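Local coordinates for TCP pilus virulence regulatory protein (Vibrio cholerae, PDB 4MLO), which probably activates virulence genes, including those of the toxin-coregulated pilus, as an AraC-family DNA-binding regulator, and holds palmitoleic acid between its two domains, at residues A[20-25]-A[67-72]; A[27-32]-A[61-66]; A[227-232]-A[265-270]. All blocks are in the same frame, centred on the assembly; numbering follows the deposited sequence.

Contact 1: residues A[20-25]-A[67-72]; sequences YIFNNL and QRFSLT. With PAM (palmitoleic acid), chain E.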
# COMPACT_ATOMS: atom_id res chain seq x y z
N TYR A 20 7.01 13.96 3.06
CA TYR A 20 7.32 12.72 2.38
C TYR A 20 6.63 12.73 1.03
O TYR A 20 5.45 13.09 0.94
CB TYR A 20 6.83 11.52 3.19
CG TYR A 20 7.53 11.34 4.53
CD1 TYR A 20 6.81 10.95 5.66
CD2 TYR A 20 8.89 11.54 4.65
CE1 TYR A 20 7.43 10.76 6.89
CE2 TYR A 20 9.53 11.37 5.89
CZ TYR A 20 8.79 10.98 7.00
OH TYR A 20 9.41 10.80 8.22
N ILE A 21 7.36 12.32 -0.00
CA ILE A 21 6.86 12.36 -1.37
C ILE A 21 7.10 11.00 -2.01
O ILE A 21 8.24 10.52 -2.06
CB ILE A 21 7.55 13.44 -2.22
CG1 ILE A 21 7.42 14.79 -1.58
CG2 ILE A 21 6.98 13.44 -3.64
CD1 ILE A 21 8.33 15.81 -2.25
N PHE A 22 6.02 10.41 -2.54
CA PHE A 22 6.05 9.11 -3.17
C PHE A 22 5.69 9.25 -4.64
O PHE A 22 4.69 9.91 -4.97
CB PHE A 22 5.09 8.16 -2.49
CG PHE A 22 5.35 8.03 -1.04
CD1 PHE A 22 6.41 7.28 -0.58
CD2 PHE A 22 4.60 8.76 -0.13
CE1 PHE A 22 6.67 7.19 0.77
CE2 PHE A 22 4.87 8.67 1.22
CZ PHE A 22 5.90 7.88 1.66
N ASN A 23 6.48 8.59 -5.50
CA ASN A 23 6.31 8.62 -6.94
C ASN A 23 6.33 7.20 -7.47
O ASN A 23 7.36 6.53 -7.39
CB ASN A 23 7.40 9.43 -7.63
CG ASN A 23 7.20 9.51 -9.14
OD1 ASN A 23 6.19 10.01 -9.60
ND2 ASN A 23 8.15 9.02 -9.89
N ASN A 24 5.21 6.73 -8.03
CA ASN A 24 5.14 5.39 -8.57
C ASN A 24 5.45 4.36 -7.49
O ASN A 24 6.13 3.36 -7.73
CB ASN A 24 6.05 5.24 -9.79
CG ASN A 24 5.46 5.94 -11.03
OD1 ASN A 24 4.28 6.31 -11.04
ND2 ASN A 24 6.30 6.14 -12.04
N LEU A 25 4.83 4.56 -6.33
CA LEU A 25 4.89 3.61 -5.22
C LEU A 25 3.84 2.52 -5.45
O LEU A 25 2.63 2.79 -5.38
CB LEU A 25 4.63 4.31 -3.89
CG LEU A 25 4.69 3.45 -2.62
CD1 LEU A 25 6.14 3.01 -2.41
CD2 LEU A 25 4.07 4.15 -1.39
N GLN A 67 0.86 4.62 -6.49
CA GLN A 67 0.55 5.86 -5.80
C GLN A 67 1.52 6.99 -6.14
O GLN A 67 2.72 6.77 -6.33
CB GLN A 67 0.56 5.61 -4.30
CG GLN A 67 -0.49 4.61 -3.81
CD GLN A 67 -1.90 5.17 -3.85
OE1 GLN A 67 -2.09 6.38 -3.85
NE2 GLN A 67 -2.90 4.28 -3.82
N ARG A 68 0.96 8.20 -6.21
CA ARG A 68 1.73 9.44 -6.33
C ARG A 68 1.12 10.46 -5.37
O ARG A 68 0.10 11.07 -5.70
CB ARG A 68 1.69 9.99 -7.76
CG ARG A 68 2.26 9.05 -8.78
CD ARG A 68 2.01 9.51 -10.21
NE ARG A 68 2.35 8.45 -11.12
CZ ARG A 68 1.51 7.53 -11.61
NH1 ARG A 68 0.21 7.56 -11.32
NH2 ARG A 68 1.97 6.61 -12.41
N PHE A 69 1.76 10.67 -4.22
CA PHE A 69 1.20 11.58 -3.24
C PHE A 69 2.30 12.07 -2.33
O PHE A 69 3.39 11.49 -2.28
CB PHE A 69 0.07 10.93 -2.42
CG PHE A 69 0.50 9.87 -1.44
CD1 PHE A 69 0.57 8.54 -1.84
CD2 PHE A 69 0.76 10.17 -0.11
CE1 PHE A 69 0.91 7.56 -0.95
CE2 PHE A 69 1.12 9.18 0.79
CZ PHE A 69 1.18 7.86 0.38
N SER A 70 2.02 13.19 -1.67
CA SER A 70 2.86 13.71 -0.61
C SER A 70 2.06 13.83 0.68
O SER A 70 0.84 14.00 0.68
CB SER A 70 3.43 15.07 -1.00
OG SER A 70 2.37 16.00 -1.16
N LEU A 71 2.80 13.77 1.79
CA LEU A 71 2.27 14.01 3.12
C LEU A 71 3.17 15.05 3.79
O LEU A 71 4.37 14.81 3.97
CB LEU A 71 2.21 12.72 3.94
CG LEU A 71 1.51 12.86 5.30
CD1 LEU A 71 0.02 13.19 5.13
CD2 LEU A 71 1.68 11.61 6.16
N THR A 72 2.59 16.20 4.16
CA THR A 72 3.34 17.30 4.77
C THR A 72 2.86 17.51 6.20
O THR A 72 1.66 17.65 6.44
CB THR A 72 3.16 18.59 3.97
OG1 THR A 72 3.59 18.41 2.62
CG2 THR A 72 3.98 19.73 4.61
C1 PAM E . 5.74 1.08 3.98
O1 PAM E . 5.76 1.03 5.24
O2 PAM E . 5.23 0.16 3.29
C2 PAM E . 6.36 2.25 3.26
C3 PAM E . 5.34 2.97 2.36
C4 PAM E . 4.19 3.50 3.21
C5 PAM E . 3.17 4.29 2.40
C6 PAM E . 1.96 4.67 3.25
C7 PAM E . 2.31 5.58 4.43
C8 PAM E . 2.73 6.96 3.95
C9 PAM E . 3.16 7.86 5.10
C10 PAM E . 4.33 7.76 5.73
C11 PAM E . 5.35 6.68 5.39
C12 PAM E . 6.79 7.12 5.62
C13 PAM E . 7.71 6.12 4.91
C14 PAM E . 9.11 6.61 4.63
C15 PAM E . 9.12 7.87 3.77
C16 PAM E . 10.41 8.02 3.00
O HOH W 1 5.10 9.50 -12.19
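Phe22 and Phe69 meet across two antiparallel strands of the cupin-like domain, their side chains lying side by side and pointing the same way into the fatty-acid pocket. The rings are inclined at 44°. Phe22 CD2 rests over one face of the Phe69 ring, toward its rim, 3.6 Å from Phe69 CZ. Palmitoleic acid completes this first shell: its C8 lies at the edge of the Phe69 ring, its C15 is 3.8 Å from Phe22 CZ, and the same C15 sits over one face of Tyr20, offset toward the rim. Leu25 CD2 packs on C5 of the ligand at 3.9 Å.

The backbone sets this row of side chains. Tyr20 with Leu71 and Phe22 with Phe69 are hydrogen-bonded pairs, separated by the non-hydrogen-bonded pair of Ile21 and Ser70. Phe22 N donates to Phe69 O almost straight, at 169°, whereas the return bond from Phe69 N to Phe22 O is more bent. Where strand 19-26 turns a corner, Asn24 and Leu25 both oppose Gln67 in a G1 beta bulge, with Asn24 at a positive phi of 59°. The extra residue brings Leu25 onto the pocket face with Phe22, and the pair is closed by Leu25 N to Gln67 O and Gln67 N to Leu25 O. Met259 of helix 248-259 packs on both Phe22 and Leu25.

On the other face the extended Arg68 reaches toward the bulge, where its NH2 makes a weak bond to Asn24 OD1. Its firmer partners are Asn46 OD1 for NH1 and the carbonyl O of Arg209 for NH2. A water accepts from Arg68 NE at 3.1 Å and donates to Asn23 OD1 at 2.9 Å.

Contact 2: residues A[27-32]-A[61-66]; sequences INDYKM and LKKNSI. With PAM (palmitoleic acid), chain E.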
# COMPACT_ATOMS: atom_id res chain seq x y z
N ILE A 27 1.74 -0.61 -4.31
CA ILE A 27 1.16 -1.02 -3.04
C ILE A 27 1.04 -2.54 -3.11
O ILE A 27 0.14 -3.07 -3.76
CB ILE A 27 -0.17 -0.33 -2.77
CG1 ILE A 27 -0.01 1.19 -2.80
CG2 ILE A 27 -0.71 -0.77 -1.46
CD1 ILE A 27 1.02 1.74 -1.80
N ASN A 28 1.95 -3.25 -2.42
CA ASN A 28 2.07 -4.70 -2.54
C ASN A 28 0.95 -5.43 -1.82
O ASN A 28 0.59 -6.56 -2.18
CB ASN A 28 3.41 -5.16 -1.97
CG ASN A 28 3.66 -6.62 -2.22
OD1 ASN A 28 3.85 -7.00 -3.35
ND2 ASN A 28 3.63 -7.44 -1.17
N ASP A 29 0.42 -4.81 -0.76
CA ASP A 29 -0.66 -5.35 0.06
C ASP A 29 -1.51 -4.18 0.55
O ASP A 29 -1.05 -3.05 0.57
CB ASP A 29 -0.11 -6.12 1.27
CG ASP A 29 0.33 -7.51 0.89
OD1 ASP A 29 -0.52 -8.30 0.42
OD2 ASP A 29 1.53 -7.80 1.03
N TYR A 30 -2.76 -4.45 0.93
CA TYR A 30 -3.64 -3.40 1.41
C TYR A 30 -3.00 -2.69 2.59
O TYR A 30 -2.41 -3.33 3.46
CB TYR A 30 -5.01 -3.95 1.82
CG TYR A 30 -5.78 -4.45 0.65
CD1 TYR A 30 -5.74 -5.79 0.31
CD2 TYR A 30 -6.49 -3.58 -0.15
CE1 TYR A 30 -6.44 -6.26 -0.83
CE2 TYR A 30 -7.19 -4.03 -1.27
CZ TYR A 30 -7.16 -5.37 -1.59
OH TYR A 30 -7.83 -5.81 -2.69
N LYS A 31 -3.08 -1.35 2.60
CA LYS A 31 -2.46 -0.54 3.65
C LYS A 31 -3.44 0.47 4.22
O LYS A 31 -4.32 0.98 3.53
CB LYS A 31 -1.21 0.22 3.14
CG LYS A 31 -0.02 -0.70 2.96
CD LYS A 31 1.18 0.01 2.44
CE LYS A 31 2.22 -0.97 1.98
NZ LYS A 31 2.93 -1.54 3.14
N MET A 32 -3.24 0.79 5.50
CA MET A 32 -3.99 1.84 6.16
C MET A 32 -2.98 2.66 6.94
O MET A 32 -2.04 2.09 7.50
CB MET A 32 -5.07 1.27 7.09
CG MET A 32 -6.08 0.39 6.38
SD MET A 32 -7.18 -0.54 7.51
CE MET A 32 -8.13 0.80 8.20
N LEU A 61 -5.05 2.53 1.26
CA LEU A 61 -4.40 2.41 -0.04
C LEU A 61 -4.69 1.03 -0.61
O LEU A 61 -4.46 0.01 0.06
CB LEU A 61 -2.88 2.64 0.04
CG LEU A 61 -2.42 3.98 0.65
CD1 LEU A 61 -0.91 4.03 0.67
CD2 LEU A 61 -2.98 5.15 -0.13
N LYS A 62 -5.19 0.99 -1.84
CA LYS A 62 -5.63 -0.27 -2.44
C LYS A 62 -4.45 -1.08 -2.95
O LYS A 62 -3.50 -0.55 -3.56
CB LYS A 62 -6.60 0.01 -3.59
CG LYS A 62 -7.27 -1.23 -4.09
CD LYS A 62 -7.99 -0.99 -5.38
CE LYS A 62 -9.01 0.07 -5.25
NZ LYS A 62 -9.81 0.13 -6.51
N LYS A 63 -4.51 -2.38 -2.73
CA LYS A 63 -3.49 -3.29 -3.24
C LYS A 63 -3.43 -3.18 -4.76
O LYS A 63 -4.46 -3.05 -5.43
CB LYS A 63 -3.82 -4.72 -2.84
CG LYS A 63 -2.73 -5.71 -3.19
CD LYS A 63 -3.13 -7.15 -2.89
CE LYS A 63 -1.99 -8.08 -3.26
NZ LYS A 63 -2.34 -9.52 -3.20
N ASN A 64 -2.20 -3.22 -5.27
CA ASN A 64 -1.84 -3.17 -6.70
C ASN A 64 -2.01 -1.79 -7.29
O ASN A 64 -1.88 -1.62 -8.49
CB ASN A 64 -2.60 -4.20 -7.54
CG ASN A 64 -2.24 -5.61 -7.18
OD1 ASN A 64 -1.09 -5.93 -6.89
ND2 ASN A 64 -3.24 -6.48 -7.14
N SER A 65 -2.26 -0.78 -6.46
CA SER A 65 -2.31 0.55 -7.00
C SER A 65 -0.89 1.10 -7.13
O SER A 65 0.05 0.60 -6.52
CB SER A 65 -3.16 1.47 -6.12
OG SER A 65 -2.62 1.59 -4.81
N ILE A 66 -0.75 2.15 -7.93
CA ILE A 66 0.51 2.86 -8.12
C ILE A 66 0.27 4.28 -7.64
O ILE A 66 -0.43 5.06 -8.30
CB ILE A 66 0.98 2.84 -9.58
CG1 ILE A 66 1.22 1.41 -10.06
CG2 ILE A 66 2.25 3.70 -9.75
CD1 ILE A 66 2.26 0.66 -9.30
C1 PAM E . 5.74 1.08 3.98
O1 PAM E . 5.76 1.03 5.24
O2 PAM E . 5.23 0.16 3.29
C2 PAM E . 6.36 2.25 3.26
C3 PAM E . 5.34 2.97 2.36
C4 PAM E . 4.19 3.50 3.21
C5 PAM E . 3.17 4.29 2.40
C6 PAM E . 1.96 4.67 3.25
C7 PAM E . 2.31 5.58 4.43
C8 PAM E . 2.73 6.96 3.95
C9 PAM E . 3.16 7.86 5.10
C10 PAM E . 4.33 7.76 5.73
C11 PAM E . 5.35 6.68 5.39
C12 PAM E . 6.79 7.12 5.62
C13 PAM E . 7.71 6.12 4.91
C14 PAM E . 9.11 6.61 4.63
C15 PAM E . 9.12 7.87 3.77
C16 PAM E . 10.41 8.02 3.00
O HOH W 2 0.78 -9.79 -1.87
O HOH W 3 -6.51 -4.69 -5.47
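Lys63 lays its CB on the Tyr30 ring, a CH-pi contact with the carbon 3.5 Å from the ring centroid and 9° off the normal, hence almost over the centre. The close packing continues at Ile27, which packs against the type II turn from Lys62 to Ser65. Ile27 N donates to Ser65 O and Asn64 N to Ile27 O, while Ile27 CB comes within 3.4 Å of Lys62 O and Ile27 CG1 within 3.3 Å of Ser65 OG. That carbonyl of Lys62 is gripped twice from within the turn, by Ser65 N and by Ser65 OG at 2.6 Å. Deeper still, Ile27 CD1 meets Leu61 CD1 at 3.9 Å, and Lys31 pairs with Leu61 through two backbone bonds.

The outer side is looser and more hydrated. Lys63 runs extended past Asn28 O, yet its NZ stays 4.2 Å from Asp29 OD1, too far for a salt bridge; its salt bridge is to Asp88. A water donates to Lys63 O near Tyr30 OH, which itself bonds to Thr165 N.

Lys31 carries the contact into the pocket: a bend at chi4 (-78°) turns NZ to the ligand, where it donates to carboxyl O2 at 2.9 Å and is also hydrogen-bonded to Thr85 OG1. Such a pairing would be expected to favour a charged amine facing an ionised fatty-acid head.

Contact 3: residues A[227-232]-A[265-270]; sequences SLMKTG and EYLFML. With PAM (palmitoleic acid), chain E.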
# COMPACT_ATOMS: atom_id res chain seq x y z
N SER A 227 10.05 -4.52 1.67
CA SER A 227 9.72 -5.71 2.45
C SER A 227 10.95 -6.38 3.04
O SER A 227 10.93 -6.79 4.20
CB SER A 227 8.95 -6.70 1.59
OG SER A 227 7.67 -6.20 1.28
N LEU A 228 12.04 -6.49 2.26
CA LEU A 228 13.26 -7.09 2.79
C LEU A 228 13.84 -6.26 3.92
O LEU A 228 14.30 -6.81 4.94
CB LEU A 228 14.32 -7.25 1.71
CG LEU A 228 14.10 -8.22 0.59
CD1 LEU A 228 15.17 -7.97 -0.41
CD2 LEU A 228 14.21 -9.64 1.12
N MET A 229 13.85 -4.94 3.76
CA MET A 229 14.37 -4.12 4.83
C MET A 229 13.51 -4.22 6.08
O MET A 229 14.03 -4.16 7.21
CB MET A 229 14.49 -2.67 4.35
CG MET A 229 15.60 -2.56 3.31
SD MET A 229 15.95 -0.87 2.76
CE MET A 229 14.86 -0.72 1.35
N LYS A 230 12.20 -4.37 5.92
CA LYS A 230 11.35 -4.52 7.10
C LYS A 230 11.59 -5.82 7.84
O LYS A 230 11.23 -5.91 9.02
CB LYS A 230 9.88 -4.41 6.69
CG LYS A 230 9.42 -3.00 6.37
CD LYS A 230 7.95 -3.01 5.98
CE LYS A 230 7.47 -1.62 5.77
NZ LYS A 230 5.97 -1.61 5.71
N THR A 231 12.18 -6.83 7.20
CA THR A 231 12.52 -8.06 7.90
C THR A 231 13.89 -7.99 8.59
O THR A 231 14.30 -8.97 9.20
CB THR A 231 12.52 -9.27 6.97
OG1 THR A 231 13.64 -9.22 6.08
CG2 THR A 231 11.21 -9.38 6.17
N GLY A 232 14.59 -6.86 8.50
CA GLY A 232 15.89 -6.68 9.12
C GLY A 232 17.10 -6.82 8.21
O GLY A 232 18.23 -6.70 8.70
N GLU A 265 18.77 6.01 4.11
CA GLU A 265 17.95 6.87 4.96
C GLU A 265 16.66 6.17 5.36
O GLU A 265 16.23 6.29 6.51
CB GLU A 265 17.65 8.20 4.26
CG GLU A 265 16.66 9.02 5.06
CD GLU A 265 16.87 10.52 4.96
OE1 GLU A 265 17.27 11.01 3.88
OE2 GLU A 265 16.61 11.20 5.98
N TYR A 266 16.05 5.40 4.45
CA TYR A 266 14.86 4.64 4.83
C TYR A 266 15.20 3.60 5.89
O TYR A 266 14.46 3.42 6.88
CB TYR A 266 14.24 3.99 3.58
CG TYR A 266 13.06 3.13 3.93
CD1 TYR A 266 13.12 1.74 3.85
CD2 TYR A 266 11.89 3.71 4.41
CE1 TYR A 266 12.03 0.97 4.22
CE2 TYR A 266 10.80 2.95 4.76
CZ TYR A 266 10.88 1.58 4.69
OH TYR A 266 9.81 0.82 5.07
N LEU A 267 16.34 2.92 5.74
CA LEU A 267 16.78 1.99 6.77
C LEU A 267 16.84 2.67 8.14
O LEU A 267 16.38 2.12 9.14
CB LEU A 267 18.14 1.42 6.38
CG LEU A 267 18.54 0.01 6.77
CD1 LEU A 267 17.40 -0.99 6.65
CD2 LEU A 267 19.69 -0.40 5.87
N PHE A 268 17.39 3.87 8.19
CA PHE A 268 17.39 4.63 9.43
C PHE A 268 15.98 4.90 9.94
O PHE A 268 15.71 4.82 11.14
CB PHE A 268 18.14 5.92 9.20
CG PHE A 268 18.49 6.57 10.43
CD1 PHE A 268 17.56 7.37 11.07
CD2 PHE A 268 19.72 6.34 11.02
CE1 PHE A 268 17.84 7.96 12.27
CE2 PHE A 268 20.02 6.93 12.22
CZ PHE A 268 19.06 7.75 12.84
N MET A 269 15.04 5.22 9.04
CA MET A 269 13.68 5.46 9.50
C MET A 269 13.08 4.22 10.14
O MET A 269 12.23 4.32 11.02
CB MET A 269 12.82 5.93 8.33
CG MET A 269 13.32 7.23 7.76
SD MET A 269 12.33 7.73 6.34
CE MET A 269 10.86 8.32 7.21
N LEU A 270 13.53 3.04 9.71
CA LEU A 270 13.01 1.79 10.25
C LEU A 270 13.72 1.36 11.53
O LEU A 270 13.07 0.80 12.41
CB LEU A 270 13.18 0.65 9.25
CG LEU A 270 12.22 0.53 8.09
CD1 LEU A 270 12.71 -0.63 7.22
CD2 LEU A 270 10.81 0.26 8.58
C1 PAM E . 5.74 1.08 3.98
O1 PAM E . 5.76 1.03 5.24
O2 PAM E . 5.23 0.16 3.29
C2 PAM E . 6.36 2.25 3.26
C3 PAM E . 5.34 2.97 2.36
C4 PAM E . 4.19 3.50 3.21
C5 PAM E . 3.17 4.29 2.40
C6 PAM E . 1.96 4.67 3.25
C7 PAM E . 2.31 5.58 4.43
C8 PAM E . 2.73 6.96 3.95
C9 PAM E . 3.16 7.86 5.10
C10 PAM E . 4.33 7.76 5.73
C11 PAM E . 5.35 6.68 5.39
C12 PAM E . 6.79 7.12 5.62
C13 PAM E . 7.71 6.12 4.91
C14 PAM E . 9.11 6.61 4.63
C15 PAM E . 9.12 7.87 3.77
C16 PAM E . 10.41 8.02 3.00
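Leu270 and Met229 make the apolar centre of a small helix-helix contact in the part of the chain that carries the AraC-family helix-turn-helix signature. Leu270 CD1 lies 3.9 Å from Met229 CB and also approaches the carbonyl of that residue, while Leu267 CD1, in one of two deposited conformers, touches Met229 CB and CG. Leu270 crosses Lys230 at about a right angle, its CD1 meeting the lysine CG. On the ligand side, Met269 CE meets C14 of the acyl chain at 3.6 Å, and the same C14 lies at the edge of the Tyr266 ring.

A Met-aromatic contact adds to this. The sulfur of Met229 stands at the edge of the Tyr266 ring, 5.3 Å from its centroid and 89° off the normal. The bend at chi3 (-91°) leaves Met229 CE 3.9 Å from Tyr266 CD1.

Polar interactions are directed to the ligand and to the helix end. Lys230, extended beyond CG, passes its CE 3.5 Å from Tyr266 OH and donates from NZ to palmitoleic acid O1 at 2.7 Å; NZ also bonds Asn10 OD1. Helix 213-230 closes in a Schellman motif with Gly232 at positive phi, and Thr231 OG1 donates a hydrogen bond to Leu228 O at 2.7 Å.

Around this core, Phe255 of helix 248-259 packs on Met229 and Tyr266, and Ile239 of helix 236-242 on Met229. Strand 7-14 borders the other partners: Tyr12 touches Lys230 and Leu270, and its hydroxyl is hydrogen-bonded to that of Tyr266.

Overall arrangement
All three contacts touch one palmitoleic acid. Contacts 1 and 2 belong to the cupin-like domain, their centres about 13 Å apart; segments 27-32 and 61-66 both fall between those of contact 1 in the chain, and Gln67 packs on Ile27 where the two meet. Contact 1 lies in the four-stranded sheet, whereas the Lys31-Leu61 pairing of contact 2 belongs to the five-stranded one. Contact 3 follows much later, in the helical part, with its centre about 18 Å from each of the others. Tyr20 approaches Met269, and Lys31 and Lys230 converge on the carboxyl group, consistent with a ligand that bridges the cupin-like domain and the DNA-binding part.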